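Local coordinates for TRAP solute Binding Protein (Uncultured marine bacterium, PDB 5I7I) that binds aromatic acids such as 3-hydroxybenzoate and probably delivers them to a TRAP-type membrane transporter for uptake into the cell, at residues S31-P36 with I87-A92; E49-E54 with D259-L264; F142-G147 with T236-L241. All coordinates share one frame; numbering follows the deposited sequence.

Contacts 1 and 3 both involve the same five-stranded mixed sheet and both touch the bound 3-hydroxybenzoate. Their centres are about 11 Å apart, and they meet where strand 87-91 runs beside strand 237-243, with a probable hydrogen bond of 2.9 Å from Leu239 N to Thr90 O. Contact 1 brings Trp89 and Val91 to the ligand, contact 3 His144 and Phe238. Contact 2 belongs to the outer layer of the protein: its centre is about 18 Å from that of contact 1 and about 19 Å from that of contact 3, and it ties helix 38-54 to the loop 259-264 without touching contact 1 or contact 3. Along the chain, contact 3 is nested inside the loop that contact 2 closes.

Contact 1: S31-P36 with I87-A92; sequences SFPPMP and IVWTVA. With 3HB (3-hydroxybenzoic acid), chain C.
A side-chain hydroxyl makes the hydrogen bond between residues 31-36 and 87-92: Ser31 OG donates to the backbone Trp89 O at 2.7 Å, coming in tilted 31° from the carbonyl plane. With chi1 at -168° the hydroxyl is swung opposite the serine's own nitrogen and onto the neighbouring strand. There it also lies in the plane of the indole, 3.5 Å from Trp89 CE3, so the group that bonds the carbonyl also packs against the ring edge. Without the hydroxyl, as with an alanine here, the Trp89 carbonyl would probably lose this donor and a gap is likely to open beside the indole edge.

Further along the chain the contact turns apolar. Phe32 CZ approaches Trp89 CZ3 at 3.8 Å, the two rings meeting obliquely with their planes 37° apart, while Pro33 CG touches the same indole carbon at 3.9 Å. Val91 CG2 comes to the edge of the phenyl ring, 4.0 Å from Phe32 CZ. These rigid, flat or branched groups suit a pocket for an aromatic guest: Trp89 CH2 lies 3.8 Å from C5 of 3-hydroxybenzoate, and Val91 CG2 is 3.9 Å from its C6. Tyr94, Arg168 and Glu210 supply hydrogen bonds to the ligand.

Residues 31-36 leave the end of strand 25-31 and lead toward helix 38-54, from which Ser39 touches both Pro33 and Trp89. Thr90 and Phe32 pack on Leu76 of helix 76-82, whereas Val91 turns to Phe238 of the adjoining strand 237-243.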
loop_
_atom_site.group_PDB
_atom_site.type_symbol
_atom_site.label_atom_id
_atom_site.label_comp_id
_atom_site.label_asym_id
_atom_site.label_seq_id
_atom_site.Cartn_x
_atom_site.Cartn_y
_atom_site.Cartn_z
ATOM N N SER A 31 -7.421 -9.494 -8.203
ATOM C CA SER A 31 -6.368 -8.542 -7.878
ATOM C C SER A 31 -5.384 -8.477 -9.035
ATOM O O SER A 31 -5.436 -9.278 -9.971
ATOM C CB SER A 31 -5.689 -8.923 -6.571
ATOM O OG SER A 31 -4.866 -7.879 -6.099
ATOM N N PHE A 32 -4.462 -7.514 -8.951
ATOM C CA PHE A 32 -3.536 -7.226 -10.046
ATOM C C PHE A 32 -2.175 -7.922 -9.960
ATOM O O PHE A 32 -1.609 -8.224 -11.018
ATOM C CB PHE A 32 -3.332 -5.713 -10.254
ATOM C CG PHE A 32 -2.692 -5.011 -9.090
ATOM C CD1 PHE A 32 -1.309 -4.930 -8.968
ATOM C CD2 PHE A 32 -3.473 -4.426 -8.124
ATOM C CE1 PHE A 32 -0.730 -4.296 -7.869
ATOM C CE2 PHE A 32 -2.904 -3.797 -7.038
ATOM C CZ PHE A 32 -1.533 -3.724 -6.908
ATOM N N PRO A 33 -1.581 -8.161 -8.788
ATOM C CA PRO A 33 -0.256 -8.795 -8.793
ATOM C C PRO A 33 -0.345 -10.216 -9.314
ATOM O O PRO A 33 -1.409 -10.846 -9.233
ATOM C CB PRO A 33 0.163 -8.785 -7.307
ATOM C CG PRO A 33 -0.666 -7.751 -6.681
ATOM C CD PRO A 33 -1.983 -7.855 -7.402
ATOM N N PRO A 34 0.752 -10.763 -9.828
ATOM C CA PRO A 34 0.750 -12.172 -10.215
ATOM C C PRO A 34 0.685 -13.081 -8.994
ATOM O O PRO A 34 0.912 -12.670 -7.844
ATOM C CB PRO A 34 2.073 -12.328 -10.966
ATOM C CG PRO A 34 2.956 -11.283 -10.366
ATOM C CD PRO A 34 2.047 -10.120 -10.101
ATOM N N MET A 35 0.357 -14.347 -9.278
ATOM C CA MET A 35 0.144 -15.353 -8.240
ATOM C C MET A 35 1.265 -15.421 -7.212
ATOM O O MET A 35 0.961 -15.463 -6.009
ATOM C CB MET A 35 -0.106 -16.692 -8.962
ATOM C CG MET A 35 -0.180 -17.965 -8.134
ATOM S SD MET A 35 -0.590 -19.394 -9.196
ATOM C CE MET A 35 -1.658 -20.382 -8.131
ATOM N N PRO A 36 2.548 -15.383 -7.590
ATOM C CA PRO A 36 3.622 -15.484 -6.581
ATOM C C PRO A 36 3.764 -14.277 -5.666
ATOM O O PRO A 36 4.489 -14.370 -4.662
ATOM C CB PRO A 36 4.887 -15.646 -7.429
ATOM C CG PRO A 36 4.421 -16.029 -8.756
ATOM C CD PRO A 36 3.076 -15.429 -8.963
ATOM N N ILE A 87 -14.523 -9.983 -3.960
ATOM C CA ILE A 87 -13.447 -9.543 -3.069
ATOM C C ILE A 87 -12.311 -9.025 -3.933
ATOM O O ILE A 87 -12.002 -9.605 -4.980
ATOM C CB ILE A 87 -12.915 -10.685 -2.168
ATOM C CG1 ILE A 87 -14.052 -11.393 -1.428
ATOM C CG2 ILE A 87 -11.860 -10.161 -1.173
ATOM C CD1 ILE A 87 -13.591 -12.639 -0.696
ATOM N N VAL A 88 -11.669 -7.940 -3.490
ATOM C CA VAL A 88 -10.455 -7.456 -4.135
ATOM C C VAL A 88 -9.418 -7.090 -3.093
ATOM O O VAL A 88 -9.727 -6.769 -1.946
ATOM C CB VAL A 88 -10.672 -6.272 -5.092
ATOM C CG1 VAL A 88 -11.673 -6.661 -6.168
ATOM C CG2 VAL A 88 -11.108 -5.047 -4.333
ATOM N N TRP A 89 -8.156 -7.137 -3.535
ATOM C CA TRP A 89 -7.036 -6.506 -2.850
ATOM C C TRP A 89 -6.447 -5.501 -3.821
ATOM O O TRP A 89 -6.160 -5.840 -4.972
ATOM C CB TRP A 89 -5.992 -7.538 -2.431
ATOM C CG TRP A 89 -4.822 -6.953 -1.663
ATOM C CD1 TRP A 89 -4.707 -6.863 -0.318
ATOM C CD2 TRP A 89 -3.609 -6.425 -2.205
ATOM N NE1 TRP A 89 -3.510 -6.290 0.022
ATOM C CE2 TRP A 89 -2.815 -6.015 -1.119
ATOM C CE3 TRP A 89 -3.118 -6.254 -3.496
ATOM C CZ2 TRP A 89 -1.551 -5.459 -1.286
ATOM C CZ3 TRP A 89 -1.878 -5.680 -3.662
ATOM C CH2 TRP A 89 -1.108 -5.291 -2.568
ATOM N N THR A 90 -6.292 -4.256 -3.377
ATOM C CA THR A 90 -5.772 -3.254 -4.289
ATOM C C THR A 90 -5.085 -2.136 -3.511
ATOM O O THR A 90 -5.012 -2.159 -2.285
ATOM C CB THR A 90 -6.903 -2.740 -5.180
ATOM O OG1 THR A 90 -6.319 -1.939 -6.209
ATOM C CG2 THR A 90 -7.916 -1.929 -4.385
ATOM N N VAL A 91 -4.564 -1.161 -4.258
ATOM C CA VAL A 91 -3.954 0.047 -3.703
ATOM C C VAL A 91 -4.978 1.169 -3.808
ATOM O O VAL A 91 -5.452 1.468 -4.906
ATOM C CB VAL A 91 -2.658 0.415 -4.451
ATOM C CG1 VAL A 91 -2.086 1.735 -3.966
ATOM C CG2 VAL A 91 -1.571 -0.673 -4.280
ATOM N N ALA A 92 -5.325 1.790 -2.675
ATOM C CA ALA A 92 -6.387 2.796 -2.663
ATOM C C ALA A 92 -6.102 3.912 -3.654
ATOM O O ALA A 92 -6.978 4.323 -4.424
ATOM C CB ALA A 92 -6.522 3.394 -1.265
HETATM C "C1'" 3HB C . 2.935 -0.165 -5.342
HETATM O "O1'" 3HB C . 3.902 0.581 -5.041
HETATM O "O2'" 3HB C . 2.145 0.165 -6.264
HETATM C C1 3HB C . 2.747 -1.506 -4.644
HETATM C C2 3HB C . 3.519 -1.803 -3.523
HETATM C C3 3HB C . 3.371 -3.010 -2.885
HETATM C C4 3HB C . 2.484 -3.939 -3.361
HETATM C C5 3HB C . 1.707 -3.644 -4.479
HETATM C C6 3HB C . 1.838 -2.432 -5.126
HETATM O O3 3HB C . 4.141 -3.282 -1.778
#

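Contact 2: E49-E54 with D259-L264; sequences EKVLAE and DNNAGL
Val51 and Asn261 mark the closest passage of the two backbones, with CA atoms 7.2 Å apart where the last turns of helix 38-54 run beside an irregular loop. At that distance side chains must do the joining, and the work falls chiefly to Lys50, Glu54 and Asn261.

Lys50 and Glu54 are one helical turn apart on the same flank, a spacing that suits an intrahelical salt bridge. Lys50 NZ meets Glu54 OE1 at 2.8 Å, on the syn side of the carboxylate. The lysine chain is extended until its last torsion, where a bend (chi4 -61°) brings the ammonium group round to the carboxylate. Asn261, an amide with an acceptor and a donor side by side, fits against this ion pair. Its OD1 is modelled only 2.5 Å from Lys50 NZ, too short to be taken at face value, so the detail of that approach is doubtful. Its ND2 gives a nearly straight bond of 3.0 Å to Glu54 OE1, which lies close to the amide plane. Lys50 NZ and Asn261 ND2 thus reach the same carboxylate oxygen, both from one face of its plane. ND2 also donates to the backbone oxygen of Val257, so its two acceptors, Glu54 OE1 and that oxygen, favour this orientation of the amide. A water takes a bond from Lys50 NZ at 2.9 Å and donates to the backbone Asn260 O. Val51 adds the apolar share, with CG2 4.1 Å from Asn261 CB.

Trp47, on the same helix, donates its indole N-H to the Asn261 carbonyl. Val51 also packs on Ile59 of strand 59-64, and the loop itself links helix 252-259 to helix 264-287, with Gly263 as N-cap of the latter.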
loop_
_atom_site.group_PDB
_atom_site.type_symbol
_atom_site.label_atom_id
_atom_site.label_comp_id
_atom_site.label_asym_id
_atom_site.label_seq_id
_atom_site.Cartn_x
_atom_site.Cartn_y
_atom_site.Cartn_z
ATOM N N GLU A 49 -7.814 -19.963 2.946
ATOM C CA GLU A 49 -7.754 -21.292 3.561
ATOM C C GLU A 49 -8.339 -21.287 4.963
ATOM O O GLU A 49 -8.968 -22.270 5.380
ATOM C CB GLU A 49 -6.317 -21.780 3.619
ATOM C CG GLU A 49 -5.744 -22.061 2.270
ATOM C CD GLU A 49 -4.230 -22.139 2.260
ATOM O OE1 GLU A 49 -3.594 -21.741 3.264
ATOM O OE2 GLU A 49 -3.688 -22.617 1.240
ATOM N N LYS A 50 -8.100 -20.210 5.721
ATOM C CA LYS A 50 -8.674 -20.104 7.053
ATOM C C LYS A 50 -10.188 -19.973 6.962
ATOM O O LYS A 50 -10.921 -20.600 7.744
ATOM C CB LYS A 50 -8.022 -18.934 7.801
ATOM C CG LYS A 50 -8.501 -18.716 9.252
ATOM C CD LYS A 50 -7.675 -17.601 9.961
ATOM C CE LYS A 50 -8.125 -17.322 11.408
ATOM N NZ LYS A 50 -9.541 -16.857 11.516
ATOM N N VAL A 51 -10.668 -19.182 5.991
ATOM C CA VAL A 51 -12.101 -19.019 5.769
ATOM C C VAL A 51 -12.734 -20.342 5.351
ATOM O O VAL A 51 -13.838 -20.691 5.800
ATOM C CB VAL A 51 -12.360 -17.901 4.740
ATOM C CG1 VAL A 51 -13.802 -17.933 4.230
ATOM C CG2 VAL A 51 -12.071 -16.531 5.353
ATOM N N LEU A 52 -12.038 -21.106 4.508
ATOM C CA LEU A 52 -12.527 -22.418 4.100
ATOM C C LEU A 52 -12.612 -23.351 5.301
ATOM O O LEU A 52 -13.635 -24.004 5.527
ATOM C CB LEU A 52 -11.590 -22.995 3.040
ATOM C CG LEU A 52 -12.047 -24.282 2.362
ATOM C CD1 LEU A 52 -13.266 -24.024 1.478
ATOM C CD2 LEU A 52 -10.911 -24.899 1.551
ATOM N N ALA A 53 -11.541 -23.408 6.090
ATOM C CA ALA A 53 -11.499 -24.307 7.240
ATOM C C ALA A 53 -12.584 -23.960 8.248
ATOM O O ALA A 53 -13.263 -24.848 8.776
ATOM C CB ALA A 53 -10.122 -24.240 7.895
ATOM N N GLU A 54 -12.744 -22.673 8.553
ATOM C CA GLU A 54 -13.651 -22.249 9.617
ATOM C C GLU A 54 -15.115 -22.295 9.183
ATOM O O GLU A 54 -16.009 -22.313 10.043
ATOM C CB GLU A 54 -13.190 -20.890 10.192
ATOM C CG GLU A 54 -11.782 -21.007 10.879
ATOM C CD GLU A 54 -11.198 -19.710 11.445
ATOM O OE1 GLU A 54 -11.703 -18.615 11.162
ATOM O OE2 GLU A 54 -10.198 -19.789 12.195
ATOM N N ASP A 259 -16.302 -12.177 9.551
ATOM C CA ASP A 259 -15.956 -11.139 10.521
ATOM C C ASP A 259 -14.865 -11.595 11.480
ATOM O O ASP A 259 -14.076 -10.763 11.952
ATOM C CB ASP A 259 -17.218 -10.664 11.225
ATOM C CG ASP A 259 -18.156 -9.922 10.271
ATOM O OD1 ASP A 259 -17.635 -9.234 9.374
ATOM O OD2 ASP A 259 -19.385 -9.997 10.412
ATOM N N ASN A 260 -14.756 -12.899 11.723
ATOM C CA ASN A 260 -13.643 -13.459 12.480
ATOM C C ASN A 260 -12.346 -13.381 11.693
ATOM O O ASN A 260 -11.267 -13.614 12.256
ATOM C CB ASN A 260 -13.958 -14.912 12.850
ATOM C CG ASN A 260 -12.968 -15.516 13.853
ATOM O OD1 ASN A 260 -12.386 -16.579 13.610
ATOM N ND2 ASN A 260 -12.808 -14.862 14.988
ATOM N N ASN A 261 -12.434 -13.059 10.423
ATOM C CA ASN A 261 -11.302 -12.906 9.528
ATOM C C ASN A 261 -11.300 -11.530 8.896
ATOM O O ASN A 261 -11.020 -11.367 7.709
ATOM C CB ASN A 261 -11.334 -14.014 8.486
ATOM C CG ASN A 261 -10.995 -15.343 9.090
ATOM O OD1 ASN A 261 -9.828 -15.630 9.305
ATOM N ND2 ASN A 261 -12.009 -16.138 9.433
ATOM N N ALA A 262 -11.658 -10.524 9.690
ATOM C CA ALA A 262 -11.731 -9.149 9.230
ATOM C C ALA A 262 -11.415 -8.242 10.409
ATOM O O ALA A 262 -11.284 -8.687 11.556
ATOM C CB ALA A 262 -13.110 -8.828 8.633
ATOM N N GLY A 263 -11.299 -6.962 10.110
ATOM C CA GLY A 263 -11.221 -5.935 11.126
ATOM C C GLY A 263 -9.809 -5.732 11.659
ATOM O O GLY A 263 -8.819 -6.087 11.028
ATOM N N LEU A 264 -9.734 -5.158 12.856
ATOM C CA LEU A 264 -8.441 -4.763 13.420
ATOM C C LEU A 264 -7.471 -5.936 13.546
ATOM O O LEU A 264 -6.272 -5.782 13.304
ATOM C CB LEU A 264 -8.671 -4.094 14.775
ATOM C CG LEU A 264 -7.452 -3.406 15.371
ATOM C CD1 LEU A 264 -7.042 -2.193 14.529
ATOM C CD2 LEU A 264 -7.758 -2.995 16.802
HETATM O O HOH W 1 -8.861 -14.873 13.568
#

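Contact 3: F142-G147 with T236-L241; sequences FCHAPG and TPFLFL. With 3HB (3-hydroxybenzoic acid), chain C.
The ring of Phe238 has Phe142 CD2 and the ligand hydroxyl O3 at its edge, in plane, and Thr236 O over the centre of one face. Phe142 in turn has Phe238 CB over one face of its ring, offset toward the rim, and His144 has Phe238 CZ at its imidazole edge, near the ring plane. Together Phe142, His144 and Phe238 form an aromatic cluster where an antiparallel pair of strands runs out into a loop, within the two-lobed alpha/beta fold of this family of solute-binding proteins.

The two phenyl rings stand steeply against each other, planes 72° apart, with Phe142 CE2 3.6 Å from Phe238 CD2. Beneath them the backbones pair: Phe238 N donates to Phe142 O at 2.7 Å, and Phe142 N returns a longer bond of 3.2 Å to Phe238 O. Large flat residues suit this interior; Phe142 packs behind, and Phe238 presents its ring edge to the guest, with CZ 3.7 Å from O3 of 3-hydroxybenzoate. Trp89 and Trp274 bring further rings to the cluster.

Beyond Phe142 the chain passes from the five-stranded sheet to strand 148-151 of the six-stranded one, so His144 sits on a crossing between the lobes. Its chi1 of 56° folds the imidazole back against Thr236, whose CG2 is 3.5 Å from His144 NE2, while the threonine hydroxyl bonds to Glu106. What fixes the imidazole's rotation is its other nitrogen: His144 ND1 donates to Ala145 O at 2.7 Å, almost straight and in the ring plane.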
loop_
_atom_site.group_PDB
_atom_site.type_symbol
_atom_site.label_atom_id
_atom_site.label_comp_id
_atom_site.label_asym_id
_atom_site.label_seq_id
_atom_site.Cartn_x
_atom_site.Cartn_y
_atom_site.Cartn_z
ATOM N N PHE A 142 -4.780 -1.684 5.368
ATOM C CA PHE A 142 -3.446 -1.855 5.925
ATOM C C PHE A 142 -2.445 -1.282 4.930
ATOM O O PHE A 142 -2.830 -0.616 3.966
ATOM C CB PHE A 142 -3.196 -3.313 6.319
ATOM C CG PHE A 142 -3.374 -4.331 5.225
ATOM C CD1 PHE A 142 -4.609 -4.930 5.004
ATOM C CD2 PHE A 142 -2.297 -4.737 4.454
ATOM C CE1 PHE A 142 -4.751 -5.915 4.054
ATOM C CE2 PHE A 142 -2.440 -5.727 3.505
ATOM C CZ PHE A 142 -3.674 -6.300 3.303
ATOM N N CYS A 143 -1.152 -1.499 5.163
ATOM C CA CYS A 143 -0.154 -0.847 4.332
ATOM C C CYS A 143 1.121 -1.663 4.344
ATOM O O CYS A 143 1.290 -2.577 5.153
ATOM C CB CYS A 143 0.101 0.586 4.802
ATOM S SG CYS A 143 0.746 0.710 6.478
ATOM N N HIS A 144 2.043 -1.281 3.470
ATOM C CA HIS A 144 3.344 -1.920 3.404
ATOM C C HIS A 144 4.323 -1.264 4.384
ATOM O O HIS A 144 4.106 -0.164 4.895
ATOM C CB HIS A 144 3.879 -1.955 1.963
ATOM C CG HIS A 144 3.985 -0.633 1.249
ATOM N ND1 HIS A 144 4.970 0.297 1.520
ATOM C CD2 HIS A 144 3.296 -0.143 0.185
ATOM C CE1 HIS A 144 4.859 1.312 0.676
ATOM N NE2 HIS A 144 3.865 1.064 -0.156
ATOM N N ALA A 145 5.403 -1.968 4.678
ATOM C CA ALA A 145 6.493 -1.337 5.408
ATOM C C ALA A 145 7.004 -0.147 4.604
ATOM O O ALA A 145 6.831 -0.095 3.392
ATOM C CB ALA A 145 7.609 -2.348 5.626
ATOM N N PRO A 146 7.608 0.841 5.247
ATOM C CA PRO A 146 7.978 2.053 4.508
ATOM C C PRO A 146 8.714 1.776 3.209
ATOM O O PRO A 146 9.615 0.938 3.134
ATOM C CB PRO A 146 8.840 2.825 5.499
ATOM C CG PRO A 146 8.296 2.421 6.829
ATOM C CD PRO A 146 7.945 0.951 6.677
ATOM N N GLY A 147 8.308 2.479 2.171
ATOM C CA GLY A 147 8.955 2.337 0.889
ATOM C C GLY A 147 10.387 2.842 0.861
ATOM O O GLY A 147 10.821 3.644 1.694
ATOM N N THR A 236 1.724 3.432 1.440
ATOM C CA THR A 236 0.465 3.674 0.742
ATOM C C THR A 236 -0.574 2.632 1.162
ATOM O O THR A 236 -0.243 1.442 1.298
ATOM C CB THR A 236 0.640 3.757 -0.791
ATOM O OG1 THR A 236 -0.465 4.420 -1.406
ATOM C CG2 THR A 236 0.821 2.374 -1.418
ATOM N N PRO A 237 -1.798 3.056 1.469
ATOM C CA PRO A 237 -2.804 2.108 1.959
ATOM C C PRO A 237 -3.282 1.116 0.913
ATOM O O PRO A 237 -3.583 1.472 -0.232
ATOM C CB PRO A 237 -3.943 3.010 2.434
ATOM C CG PRO A 237 -3.268 4.237 2.835
ATOM C CD PRO A 237 -2.170 4.433 1.830
ATOM N N PHE A 238 -3.356 -0.134 1.343
ATOM C CA PHE A 238 -4.009 -1.227 0.646
ATOM C C PHE A 238 -5.442 -1.395 1.137
ATOM O O PHE A 238 -5.733 -1.205 2.316
ATOM C CB PHE A 238 -3.284 -2.534 0.958
ATOM C CG PHE A 238 -1.833 -2.580 0.566
ATOM C CD1 PHE A 238 -1.401 -2.131 -0.669
ATOM C CD2 PHE A 238 -0.924 -3.144 1.436
ATOM C CE1 PHE A 238 -0.061 -2.231 -1.032
ATOM C CE2 PHE A 238 0.416 -3.272 1.090
ATOM C CZ PHE A 238 0.842 -2.816 -0.155
ATOM N N LEU A 239 -6.329 -1.787 0.224
ATOM C CA LEU A 239 -7.722 -2.067 0.534
ATOM C C LEU A 239 -7.983 -3.537 0.268
ATOM O O LEU A 239 -7.725 -4.032 -0.834
ATOM C CB LEU A 239 -8.655 -1.252 -0.358
ATOM C CG LEU A 239 -8.416 0.256 -0.378
ATOM C CD1 LEU A 239 -9.354 0.931 -1.369
ATOM C CD2 LEU A 239 -8.594 0.831 1.030
ATOM N N PHE A 240 -8.534 -4.216 1.270
ATOM C CA PHE A 240 -8.991 -5.600 1.151
ATOM C C PHE A 240 -10.486 -5.529 1.430
ATOM O O PHE A 240 -10.899 -5.292 2.569
ATOM C CB PHE A 240 -8.237 -6.483 2.141
ATOM C CG PHE A 240 -8.483 -7.981 1.986
ATOM C CD1 PHE A 240 -8.541 -8.606 0.749
ATOM C CD2 PHE A 240 -8.580 -8.772 3.137
ATOM C CE1 PHE A 240 -8.721 -9.990 0.677
ATOM C CE2 PHE A 240 -8.770 -10.114 3.062
ATOM C CZ PHE A 240 -8.853 -10.725 1.843
ATOM N N LEU A 241 -11.287 -5.632 0.366
ATOM C CA LEU A 241 -12.694 -5.262 0.396
ATOM C C LEU A 241 -13.562 -6.362 -0.181
ATOM O O LEU A 241 -13.156 -7.081 -1.094
ATOM C CB LEU A 241 -12.930 -4.028 -0.486
ATOM C CG LEU A 241 -12.111 -2.781 -0.172
ATOM C CD1 LEU A 241 -12.468 -1.711 -1.180
ATOM C CD2 LEU A 241 -12.363 -2.308 1.231
HETATM C "C1'" 3HB C . 2.935 -0.165 -5.342
HETATM O "O1'" 3HB C . 3.902 0.581 -5.041
HETATM O "O2'" 3HB C . 2.145 0.165 -6.264
HETATM C C1 3HB C . 2.747 -1.506 -4.644
HETATM C C2 3HB C . 3.519 -1.803 -3.523
HETATM C C3 3HB C . 3.371 -3.010 -2.885
HETATM C C4 3HB C . 2.484 -3.939 -3.361
HETATM C C5 3HB C . 1.707 -3.644 -4.479
HETATM C C6 3HB C . 1.838 -2.432 -5.126
HETATM O O3 3HB C . 4.141 -3.282 -1.778
#